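Local coordinates for protein acyl-coenzyme A oxidase 3 (Yarrowia lipolytica, PDB 5YS9) that oxidises acyl-CoA esters of various chain lengths to trans-2-enoyl-CoA with FAD and molecular oxygen, releasing hydrogen peroxide in peroxisomal fatty acid beta-oxidation, at residues G72-P77 against S436-F441; E83-R88 against M116-R121; M254-I259 against Y445-V450. All blocks are in the same frame, centred on the assembly; numbering follows the deposited sequence.

Contact 1. Residues G72-P77 against S436-F441; sequences GDYDMP and SGYNGF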
loop_
_atom_site.group_PDB
_atom_site.type_symbol
_atom_site.label_atom_id
_atom_site.label_comp_id
_atom_site.label_asym_id
_atom_site.label_seq_id
_atom_site.Cartn_x
_atom_site.Cartn_y
_atom_site.Cartn_z
ATOM N N GLY A 72 -8.196 -17.872 -13.481
ATOM C CA GLY A 72 -8.205 -16.846 -14.535
ATOM C C GLY A 72 -8.803 -15.519 -14.150
ATOM O O GLY A 72 -9.067 -14.691 -15.012
ATOM N N ASP A 73 -8.982 -15.286 -12.849
ATOM C CA ASP A 73 -9.613 -14.064 -12.378
ATOM C C ASP A 73 -8.712 -12.816 -12.560
ATOM O O ASP A 73 -9.229 -11.702 -12.608
ATOM C CB ASP A 73 -10.056 -14.196 -10.909
ATOM C CG ASP A 73 -11.212 -15.177 -10.692
ATOM O OD1 ASP A 73 -11.651 -15.869 -11.618
ATOM O OD2 ASP A 73 -11.691 -15.275 -9.559
ATOM N N TYR A 74 -7.392 -12.967 -12.684
ATOM C CA TYR A 74 -6.567 -11.767 -12.779
ATOM C C TYR A 74 -6.811 -10.971 -14.090
ATOM O O TYR A 74 -6.650 -9.761 -14.114
ATOM C CB TYR A 74 -5.078 -12.053 -12.530
ATOM C CG TYR A 74 -4.754 -12.697 -11.184
ATOM C CD1 TYR A 74 -4.926 -11.998 -9.942
ATOM C CD2 TYR A 74 -4.265 -13.994 -11.130
ATOM C CE1 TYR A 74 -4.616 -12.613 -8.719
ATOM C CE2 TYR A 74 -3.976 -14.637 -9.914
ATOM C CZ TYR A 74 -4.145 -13.939 -8.716
ATOM O OH TYR A 74 -3.783 -14.610 -7.591
ATOM N N ASP A 75 -7.261 -11.651 -15.139
ATOM C CA ASP A 75 -7.426 -11.071 -16.440
ATOM C C ASP A 75 -8.853 -10.608 -16.681
ATOM O O ASP A 75 -9.166 -10.122 -17.783
ATOM C CB ASP A 75 -7.083 -12.106 -17.524
ATOM C CG ASP A 75 -5.605 -12.524 -17.519
ATOM O OD1 ASP A 75 -4.784 -11.664 -17.876
ATOM O OD2 ASP A 75 -5.280 -13.713 -17.196
ATOM N N MET A 76 -9.725 -10.777 -15.695
ATOM C CA MET A 76 -11.155 -10.519 -15.878
ATOM C C MET A 76 -11.444 -9.050 -15.737
ATOM O O MET A 76 -11.120 -8.493 -14.690
ATOM C CB MET A 76 -12.007 -11.229 -14.811
ATOM C CG MET A 76 -12.272 -12.683 -15.069
ATOM S SD MET A 76 -13.528 -13.275 -13.938
ATOM C CE MET A 76 -13.339 -15.029 -14.194
ATOM N N PRO A 77 -12.106 -8.443 -16.739
ATOM C CA PRO A 77 -12.626 -7.070 -16.574
ATOM C C PRO A 77 -13.847 -7.035 -15.640
ATOM O O PRO A 77 -14.474 -8.065 -15.416
ATOM C CB PRO A 77 -13.066 -6.679 -17.988
ATOM C CG PRO A 77 -13.502 -7.975 -18.593
ATOM C CD PRO A 77 -12.666 -9.082 -17.947
ATOM N N SER A 436 3.779 -8.841 -11.109
ATOM C CA SER A 436 2.992 -9.658 -12.026
ATOM C C SER A 436 1.630 -9.903 -11.424
ATOM O O SER A 436 1.527 -10.473 -10.344
ATOM C CB SER A 436 3.653 -11.013 -12.345
ATOM O OG SER A 436 2.682 -11.936 -12.861
ATOM N N GLY A 437 0.581 -9.494 -12.124
ATOM C CA GLY A 437 -0.786 -9.764 -11.663
ATOM C C GLY A 437 -1.042 -11.226 -11.239
ATOM O O GLY A 437 -1.856 -11.486 -10.355
ATOM N N TYR A 438 -0.374 -12.175 -11.882
ATOM C CA TYR A 438 -0.584 -13.621 -11.607
ATOM C C TYR A 438 -0.045 -14.049 -10.239
ATOM O O TYR A 438 -0.461 -15.057 -9.707
ATOM C CB TYR A 438 -0.023 -14.511 -12.771
ATOM C CG TYR A 438 -0.586 -14.048 -14.085
ATOM C CD1 TYR A 438 -1.984 -14.070 -14.305
ATOM C CD2 TYR A 438 0.235 -13.489 -15.078
ATOM C CE1 TYR A 438 -2.531 -13.562 -15.481
ATOM C CE2 TYR A 438 -0.314 -13.001 -16.261
ATOM C CZ TYR A 438 -1.685 -13.044 -16.449
ATOM O OH TYR A 438 -2.230 -12.561 -17.600
ATOM N N ASN A 439 0.884 -13.289 -9.673
ATOM C CA ASN A 439 1.337 -13.601 -8.348
ATOM C C ASN A 439 0.465 -12.991 -7.235
ATOM O O ASN A 439 0.773 -13.163 -6.081
ATOM C CB ASN A 439 2.801 -13.280 -8.227
ATOM C CG ASN A 439 3.639 -14.193 -9.094
ATOM O OD1 ASN A 439 3.464 -15.414 -9.041
ATOM N ND2 ASN A 439 4.512 -13.622 -9.927
ATOM N N GLY A 440 -0.627 -12.299 -7.593
ATOM C CA GLY A 440 -1.733 -11.995 -6.697
ATOM C C GLY A 440 -1.615 -10.766 -5.832
ATOM O O GLY A 440 -2.634 -10.221 -5.392
ATOM N N PHE A 441 -0.397 -10.304 -5.585
ATOM C CA PHE A 441 -0.188 -9.136 -4.724
ATOM C C PHE A 441 -1.077 -7.933 -5.074
ATOM O O PHE A 441 -1.699 -7.346 -4.196
ATOM C CB PHE A 441 1.270 -8.711 -4.738
ATOM C CG PHE A 441 2.237 -9.792 -4.314
ATOM C CD1 PHE A 441 2.375 -10.134 -2.978
ATOM C CD2 PHE A 441 3.032 -10.449 -5.255
ATOM C CE1 PHE A 441 3.245 -11.122 -2.592
ATOM C CE2 PHE A 441 3.930 -11.439 -4.867
ATOM C CZ PHE A 441 4.033 -11.763 -3.534
#
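In this acyl-CoA oxidase fold, the loop before helix 78-92 of the N-terminal region meets a 3-10 turn ahead of helix 441-448 of the C-alpha1 region; an ST turn, with S436 OG accepting from Y438 N, opens the 3-10 turn. Y74 contributes the largest share of the buried surface, followed by Y438. The Y74 ring lies across the turn so that the carbonyl oxygen of G437 sits 3.1 Å above the ring plane, over its centre, while the same oxygen accepts the amide of G440. Y74 OH comes to 3.4 Å from G440 CA and is hydrogen-bonded to N645 O. Glycine suits position 440: a CB there would run into Y74 OH, and the positive phi of 85° by itself favours glycine. Y438 approaches from beside Y74, its CD1 3.9 Å from Y74 CD2, an apolar touch. Tyrosine packs its ring yet places a polar tip: Y438 OH is also hydrogen-bonded to N667 ND2 and to the backbone N of K252 of the second subunit. D75, a natural acceptor, takes Q666 NE2 on OD2. Crossing Y438 at about a right angle, D75 OD1 accepts Y438 OH on its syn lone pair at 2.7 Å.

Contact 2. Residues E83-R88 against M116-R121; sequences ETAVAR and MGTRIR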
loop_
_atom_site.group_PDB
_atom_site.type_symbol
_atom_site.label_atom_id
_atom_site.label_comp_id
_atom_site.label_asym_id
_atom_site.label_seq_id
_atom_site.Cartn_x
_atom_site.Cartn_y
_atom_site.Cartn_z
ATOM N N GLU A 83 -20.594 -10.621 -13.408
ATOM C CA GLU A 83 -21.426 -11.749 -13.780
ATOM C C GLU A 83 -21.032 -13.027 -13.031
ATOM O O GLU A 83 -21.914 -13.715 -12.524
ATOM C CB GLU A 83 -21.498 -11.944 -15.288
ATOM C CG GLU A 83 -22.261 -13.208 -15.719
ATOM C CD GLU A 83 -22.340 -13.351 -17.223
ATOM O OE1 GLU A 83 -21.903 -12.427 -17.964
ATOM O OE2 GLU A 83 -22.827 -14.410 -17.669
ATOM N N THR A 84 -19.732 -13.326 -12.924
ATOM C CA THR A 84 -19.311 -14.635 -12.405
ATOM C C THR A 84 -19.548 -14.684 -10.930
ATOM O O THR A 84 -19.818 -15.759 -10.369
ATOM C CB THR A 84 -17.831 -14.977 -12.720
ATOM O OG1 THR A 84 -17.008 -13.863 -12.418
ATOM C CG2 THR A 84 -17.633 -15.342 -14.209
ATOM N N ALA A 85 -19.536 -13.539 -10.255
ATOM C CA ALA A 85 -19.888 -13.596 -8.820
ATOM C C ALA A 85 -21.286 -14.138 -8.579
ATOM O O ALA A 85 -21.518 -14.760 -7.557
ATOM C CB ALA A 85 -19.701 -12.270 -8.138
ATOM N N VAL A 86 -22.214 -13.913 -9.504
ATOM C CA VAL A 86 -23.564 -14.448 -9.325
ATOM C C VAL A 86 -23.580 -15.951 -9.515
ATOM O O VAL A 86 -24.142 -16.657 -8.703
ATOM C CB VAL A 86 -24.609 -13.749 -10.213
ATOM C CG1 VAL A 86 -25.988 -14.385 -10.024
ATOM C CG2 VAL A 86 -24.677 -12.270 -9.855
ATOM N N ALA A 87 -22.888 -16.432 -10.528
ATOM C CA ALA A 87 -22.789 -17.853 -10.767
ATOM C C ALA A 87 -22.113 -18.506 -9.578
ATOM O O ALA A 87 -22.453 -19.604 -9.176
ATOM C CB ALA A 87 -22.020 -18.113 -12.036
ATOM N N ARG A 88 -21.130 -17.816 -9.036
ATOM C CA ARG A 88 -20.448 -18.288 -7.861
ATOM C C ARG A 88 -21.396 -18.380 -6.658
ATOM O O ARG A 88 -21.339 -19.315 -5.895
ATOM C CB ARG A 88 -19.221 -17.417 -7.589
ATOM C CG ARG A 88 -17.932 -17.963 -8.181
ATOM C CD ARG A 88 -17.413 -17.197 -9.383
ATOM N NE ARG A 88 -16.295 -16.357 -9.017
ATOM C CZ ARG A 88 -15.098 -16.352 -9.589
ATOM N NH1 ARG A 88 -14.818 -17.138 -10.600
ATOM N NH2 ARG A 88 -14.176 -15.533 -9.136
ATOM N N MET A 116 -12.290 -12.189 -2.702
ATOM C CA MET A 116 -12.873 -11.278 -1.731
ATOM C C MET A 116 -14.121 -10.562 -2.269
ATOM O O MET A 116 -14.795 -9.919 -1.525
ATOM C CB MET A 116 -11.841 -10.277 -1.288
ATOM C CG MET A 116 -10.588 -10.907 -0.699
ATOM S SD MET A 116 -9.417 -9.743 0.060
ATOM C CE MET A 116 -7.939 -10.324 -0.771
ATOM N N GLY A 117 -14.418 -10.667 -3.564
ATOM C CA GLY A 117 -15.579 -10.045 -4.135
ATOM C C GLY A 117 -16.827 -10.863 -3.914
ATOM O O GLY A 117 -17.814 -10.368 -3.393
ATOM N N THR A 118 -16.797 -12.122 -4.316
ATOM C CA THR A 118 -17.997 -12.951 -4.261
ATOM C C THR A 118 -18.528 -13.078 -2.834
ATOM O O THR A 118 -19.706 -12.877 -2.558
ATOM C CB THR A 118 -17.721 -14.325 -4.867
ATOM O OG1 THR A 118 -17.553 -14.191 -6.284
ATOM C CG2 THR A 118 -18.900 -15.273 -4.609
ATOM N N ARG A 119 -17.630 -13.396 -1.922
ATOM C CA ARG A 119 -17.943 -13.454 -0.493
ATOM C C ARG A 119 -18.773 -12.250 -0.018
ATOM O O ARG A 119 -19.728 -12.426 0.717
ATOM C CB ARG A 119 -16.622 -13.530 0.280
ATOM C CG ARG A 119 -16.776 -13.485 1.763
ATOM C CD ARG A 119 -15.479 -13.309 2.505
ATOM N NE ARG A 119 -15.857 -13.353 3.914
ATOM C CZ ARG A 119 -15.063 -13.152 4.959
ATOM N NH1 ARG A 119 -13.783 -12.908 4.783
ATOM N NH2 ARG A 119 -15.577 -13.182 6.206
ATOM N N ILE A 120 -18.425 -11.034 -0.443
ATOM C CA ILE A 120 -19.115 -9.843 0.043
ATOM C C ILE A 120 -20.388 -9.639 -0.712
ATOM O O ILE A 120 -21.388 -9.232 -0.121
ATOM C CB ILE A 120 -18.271 -8.544 -0.050
ATOM C CG1 ILE A 120 -16.934 -8.733 0.641
ATOM C CG2 ILE A 120 -18.987 -7.382 0.624
ATOM C CD1 ILE A 120 -17.081 -9.212 2.076
ATOM N N ARG A 121 -20.402 -9.950 -1.991
ATOM C CA ARG A 121 -21.618 -9.769 -2.746
ATOM C C ARG A 121 -22.725 -10.631 -2.195
ATOM O O ARG A 121 -23.870 -10.231 -2.156
ATOM C CB ARG A 121 -21.423 -9.999 -4.236
ATOM C CG ARG A 121 -22.252 -9.023 -5.037
ATOM C CD ARG A 121 -22.323 -9.385 -6.489
ATOM N NE ARG A 121 -23.624 -9.068 -7.033
ATOM C CZ ARG A 121 -23.847 -8.864 -8.313
ATOM N NH1 ARG A 121 -22.855 -8.936 -9.162
ATOM N NH2 ARG A 121 -25.055 -8.588 -8.729
#
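Segments 83-88 and 116-121 of two N-terminal helices, 78-92 and 116-136, cross at -63°, their axes 9.2 Å apart at closest approach. Small residues bring the backbones close: A85 and T118 face each other at the crossing, their CA atoms 5.0 Å apart. T118 has CG2 anti to its backbone N and OG1 beside it, so its two branches go to different partners. T118 OG1 rests 3.4 Å from A85 CB, and T118 CG2 packs against R88 CB at 3.7 Å, where the two side chains cross at about a right angle. Threonine suits the spot because one branch is apolar and the other satisfies its hydroxyl on D115 OD2, three residues earlier in the chain.

R88 points toward the other helix at its root but bends at chi2 (108°) and chi3 (104°), which folds its guanidinium back so that T84 OG1 stands over one face and T118 OG1 lies at the edge, near the plane. Its charge is answered by salt bridges from NH2 to D73 and D115; D115 thus serves both R88 and T118, tying them together indirectly. R121 reaches the other way, its chain passing A85 to bring the guanidinium obliquely across V86. There V86 CG2, anti to its carbonyl carbon, sits 3.7 Å above the guanidinium plane, toward its rim, covering one face while the polar edge is left to hydrogen-bonding partners.

R121 NE forms a salt bridge with D260 OD1, NH2 a hydrogen bond with S207 OG and NH1 one with Y676 OH of the second subunit, which should keep the buried R121 charged. Around the crossing, T118 also touches H111 of helix 101-111 and L92 farther along helix 78-92, while D260 leads into strand 262-272 of the beta domain.

Contact 3. Residues M254-I259 against Y445-V450; sequences MGRDAI and YADWVV. With FAD (flavin-adenine dinucleotide), chain C.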
loop_
_atom_site.group_PDB
_atom_site.type_symbol
_atom_site.label_atom_id
_atom_site.label_comp_id
_atom_site.label_asym_id
_atom_site.label_seq_id
_atom_site.Cartn_x
_atom_site.Cartn_y
_atom_site.Cartn_z
ATOM N N MET A 254 -11.359 0.741 -6.384
ATOM C CA MET A 254 -9.987 0.290 -6.299
ATOM C C MET A 254 -9.878 -1.263 -6.432
ATOM O O MET A 254 -8.934 -1.775 -7.086
ATOM C CB MET A 254 -9.392 0.731 -4.987
ATOM C CG MET A 254 -8.036 0.121 -4.676
ATOM S SD MET A 254 -7.317 1.193 -3.436
ATOM C CE MET A 254 -5.686 0.447 -3.167
ATOM N N GLY A 255 -10.831 -1.957 -5.834
ATOM C CA GLY A 255 -10.835 -3.390 -5.725
ATOM C C GLY A 255 -12.241 -3.910 -5.594
ATOM O O GLY A 255 -13.185 -3.149 -5.614
ATOM N N ARG A 256 -12.377 -5.222 -5.502
ATOM C CA ARG A 256 -13.649 -5.856 -5.198
ATOM C C ARG A 256 -14.736 -5.467 -6.171
ATOM O O ARG A 256 -15.841 -5.155 -5.795
ATOM C CB ARG A 256 -14.067 -5.581 -3.759
ATOM C CG ARG A 256 -13.304 -6.410 -2.747
ATOM C CD ARG A 256 -13.895 -6.325 -1.360
ATOM N NE ARG A 256 -12.874 -6.378 -0.328
ATOM C CZ ARG A 256 -12.807 -7.293 0.626
ATOM N NH1 ARG A 256 -13.705 -8.245 0.702
ATOM N NH2 ARG A 256 -11.841 -7.245 1.516
ATOM N N ASP A 257 -14.383 -5.482 -7.439
ATOM C CA ASP A 257 -15.283 -5.081 -8.486
ATOM C C ASP A 257 -16.459 -6.025 -8.690
ATOM O O ASP A 257 -17.415 -5.656 -9.322
ATOM C CB ASP A 257 -14.534 -4.813 -9.782
ATOM C CG ASP A 257 -14.137 -3.360 -9.935
ATOM O OD1 ASP A 257 -14.890 -2.469 -9.542
ATOM O OD2 ASP A 257 -13.059 -3.101 -10.456
ATOM N N ALA A 258 -16.373 -7.248 -8.184
ATOM C CA ALA A 258 -17.488 -8.180 -8.321
ATOM C C ALA A 258 -18.723 -7.686 -7.587
ATOM O O ALA A 258 -19.833 -8.143 -7.894
ATOM C CB ALA A 258 -17.121 -9.538 -7.772
ATOM N N ILE A 259 -18.544 -6.840 -6.577
ATOM C CA ILE A 259 -19.650 -6.307 -5.786
ATOM C C ILE A 259 -20.279 -5.097 -6.443
ATOM O O ILE A 259 -19.596 -4.176 -6.829
ATOM C CB ILE A 259 -19.198 -5.850 -4.392
ATOM C CG1 ILE A 259 -18.450 -6.946 -3.668
ATOM C CG2 ILE A 259 -20.381 -5.388 -3.560
ATOM C CD1 ILE A 259 -17.522 -6.405 -2.613
ATOM N N TYR A 445 -4.042 -6.726 -2.654
ATOM C CA TYR A 445 -3.884 -5.476 -1.940
ATOM C C TYR A 445 -5.055 -4.511 -2.146
ATOM O O TYR A 445 -5.580 -3.934 -1.217
ATOM C CB TYR A 445 -2.569 -4.815 -2.331
ATOM C CG TYR A 445 -2.283 -3.600 -1.527
ATOM C CD1 TYR A 445 -1.725 -3.695 -0.273
ATOM C CD2 TYR A 445 -2.612 -2.353 -1.999
ATOM C CE1 TYR A 445 -1.486 -2.577 0.480
ATOM C CE2 TYR A 445 -2.381 -1.230 -1.252
ATOM C CZ TYR A 445 -1.824 -1.353 -0.010
ATOM O OH TYR A 445 -1.595 -0.236 0.735
ATOM N N ALA A 446 -5.471 -4.385 -3.385
ATOM C CA ALA A 446 -6.628 -3.586 -3.783
ATOM C C ALA A 446 -7.891 -4.094 -3.166
ATOM O O ALA A 446 -8.731 -3.310 -2.790
ATOM C CB ALA A 446 -6.780 -3.611 -5.303
ATOM N N ASP A 447 -8.091 -5.400 -3.157
ATOM C CA ASP A 447 -9.242 -5.989 -2.489
ATOM C C ASP A 447 -9.236 -5.870 -0.965
ATOM O O ASP A 447 -10.256 -5.631 -0.355
ATOM C CB ASP A 447 -9.428 -7.445 -2.902
ATOM C CG ASP A 447 -9.857 -7.603 -4.335
ATOM O OD1 ASP A 447 -10.189 -6.617 -4.985
ATOM O OD2 ASP A 447 -9.856 -8.730 -4.827
ATOM N N TRP A 448 -8.083 -6.082 -0.352
ATOM C CA TRP A 448 -7.984 -6.077 1.103
ATOM C C TRP A 448 -8.279 -4.751 1.778
ATOM O O TRP A 448 -8.864 -4.706 2.834
ATOM C CB TRP A 448 -6.635 -6.605 1.592
ATOM C CG TRP A 448 -6.546 -6.587 3.092
ATOM C CD1 TRP A 448 -5.928 -5.663 3.847
ATOM C CD2 TRP A 448 -7.192 -7.473 3.994
ATOM N NE1 TRP A 448 -6.108 -5.931 5.162
ATOM C CE2 TRP A 448 -6.883 -7.046 5.283
ATOM C CE3 TRP A 448 -7.977 -8.608 3.834
ATOM C CZ2 TRP A 448 -7.325 -7.711 6.406
ATOM C CZ3 TRP A 448 -8.413 -9.263 4.947
ATOM C CH2 TRP A 448 -8.096 -8.816 6.213
ATOM N N VAL A 449 -7.825 -3.685 1.167
ATOM C CA VAL A 449 -7.615 -2.414 1.808
ATOM C C VAL A 449 -8.887 -1.775 2.389
ATOM O O VAL A 449 -8.827 -1.034 3.347
ATOM C CB VAL A 449 -6.775 -1.523 0.877
ATOM C CG1 VAL A 449 -7.475 -0.267 0.428
ATOM C CG2 VAL A 449 -5.408 -1.268 1.460
ATOM N N VAL A 450 -10.032 -2.080 1.809
ATOM C CA VAL A 450 -11.289 -1.549 2.289
ATOM C C VAL A 450 -11.595 -1.985 3.726
ATOM O O VAL A 450 -12.315 -1.311 4.424
ATOM C CB VAL A 450 -12.451 -1.868 1.320
ATOM C CG1 VAL A 450 -12.595 -3.358 1.100
ATOM C CG2 VAL A 450 -13.742 -1.257 1.808
HETATM P PA FAD C . -15.885 9.187 7.366
HETATM O O1A FAD C . -16.446 10.487 6.935
HETATM O O2A FAD C . -16.403 8.509 8.575
HETATM O O5B FAD C . -14.349 9.450 7.624
HETATM C C5B FAD C . -13.526 9.941 6.580
HETATM C C4B FAD C . -12.120 10.208 7.077
HETATM O O4B FAD C . -12.161 11.172 8.123
HETATM C C3B FAD C . -11.513 8.959 7.657
HETATM O O3B FAD C . -10.145 8.895 7.310
HETATM C C2B FAD C . -11.582 9.154 9.139
HETATM O O2B FAD C . -10.417 8.616 9.733
HETATM C C1B FAD C . -11.628 10.649 9.325
HETATM N N9A FAD C . -12.477 10.919 10.500
HETATM C C8A FAD C . -13.802 10.749 10.599
HETATM N N7A FAD C . -14.230 11.068 11.831
HETATM C C5A FAD C . -13.169 11.446 12.542
HETATM C C6A FAD C . -12.918 11.908 13.914
HETATM N N6A FAD C . -13.919 12.038 14.800
HETATM N N1A FAD C . -11.652 12.194 14.250
HETATM C C2A FAD C . -10.644 12.068 13.381
HETATM N N3A FAD C . -10.801 11.656 12.128
HETATM C C4A FAD C . -12.014 11.340 11.662
HETATM N N1 FAD C . -21.875 0.803 4.010
HETATM C C2 FAD C . -23.050 0.171 4.150
HETATM O O2 FAD C . -23.865 0.595 4.965
HETATM N N3 FAD C . -23.385 -0.904 3.454
HETATM C C4 FAD C . -22.575 -1.432 2.564
HETATM O O4 FAD C . -22.918 -2.422 1.932
HETATM C C4X FAD C . -21.272 -0.806 2.342
HETATM N N5 FAD C . -20.418 -1.293 1.451
HETATM C C5X FAD C . -19.241 -0.693 1.261
HETATM C C6 FAD C . -18.395 -1.227 0.322
HETATM C C7 FAD C . -17.179 -0.649 0.087
HETATM C C7M FAD C . -16.278 -1.269 -0.938
HETATM C C8 FAD C . -16.782 0.553 0.852
HETATM C C8M FAD C . -15.452 1.199 0.619
HETATM C C9 FAD C . -17.625 1.087 1.803
HETATM C C9A FAD C . -18.849 0.507 2.035
HETATM N N10 FAD C . -19.727 1.028 2.994
HETATM C C10 FAD C . -20.957 0.383 3.141
HETATM C "C1'" FAD C . -19.409 2.229 3.764
HETATM C "C2'" FAD C . -18.393 2.069 4.881
HETATM O "O2'" FAD C . -19.013 1.355 5.937
HETATM C "C3'" FAD C . -17.968 3.461 5.345
HETATM O "O3'" FAD C . -17.254 4.039 4.268
HETATM C "C4'" FAD C . -17.080 3.575 6.585
HETATM O "O4'" FAD C . -17.600 2.868 7.702
HETATM C "C5'" FAD C . -16.988 5.013 7.039
HETATM O "O5'" FAD C . -16.327 5.782 6.061
HETATM P P FAD C . -16.873 7.190 5.589
HETATM O O1P FAD C . -16.828 7.188 4.112
HETATM O O2P FAD C . -18.140 7.470 6.307
HETATM O O3P FAD C . -15.762 8.187 6.119
#
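R256 and D447 form the polar centre of this contact, each using both backbone and side chain. The amide of R256 donates to D447 OD1 at 2.6 Å, reaching it from above the carboxylate plane with an N-H...acceptor angle of 149°. The guanidinium then takes the backbone carbonyl of the same aspartate: R256 NE donates to D447 O at 2.7 Å, more bent at 136°, and a weak bond from NH2 makes a second grip on that oxygen. D447 OD1 stays 5.4 Å from R256 NE, so the two charges are near but make no salt bridge. V450, a residue of the FAD pocket, carries the docking on to the cofactor: its CG1 packs 3.4 Å from R256 NE, and its CG2 touches the flavin methyl C8M of FAD at 3.2 Å. G255, without a side chain, lets its CA come to 3.6 Å from A446 O.

M254 supplies the apolar flank. Extended beyond CG, it lays its CG on A446 CB and carries CE to V449 CG1 and to Y445 CE2, a flexible chain fitted along the helix surface. This is a domain junction of the acyl-CoA dehydrogenase type: the loop between strands 245-249 and 262-272 of the middle beta domain docks on a helix of the C-terminal helical domain.

R256, with positive phi, begins a type I turn to I259, and its NH1 makes a weak hydrogen bond to M116 O.

In the fold
The three contacts lie close together where the N-terminal helices, the middle beta domain and the C-terminal helical domain converge. The centres of contacts 1 and 2 are about 16 Å apart. Contact 3 is centred about 13 Å from the centre of contact 1 and about 12 Å from that of contact 2. Contact 2 is local, falling between the two distant segments of contact 1; contact 3 opens after it, and its segments alternate with those of contact 1. Helix 78-92 follows directly on the loop of contact 1, and helix 441-448 starts in contact 1 and runs on into contact 3. I120 packs on I259, joining contacts 2 and 3. All three touch the second subunit.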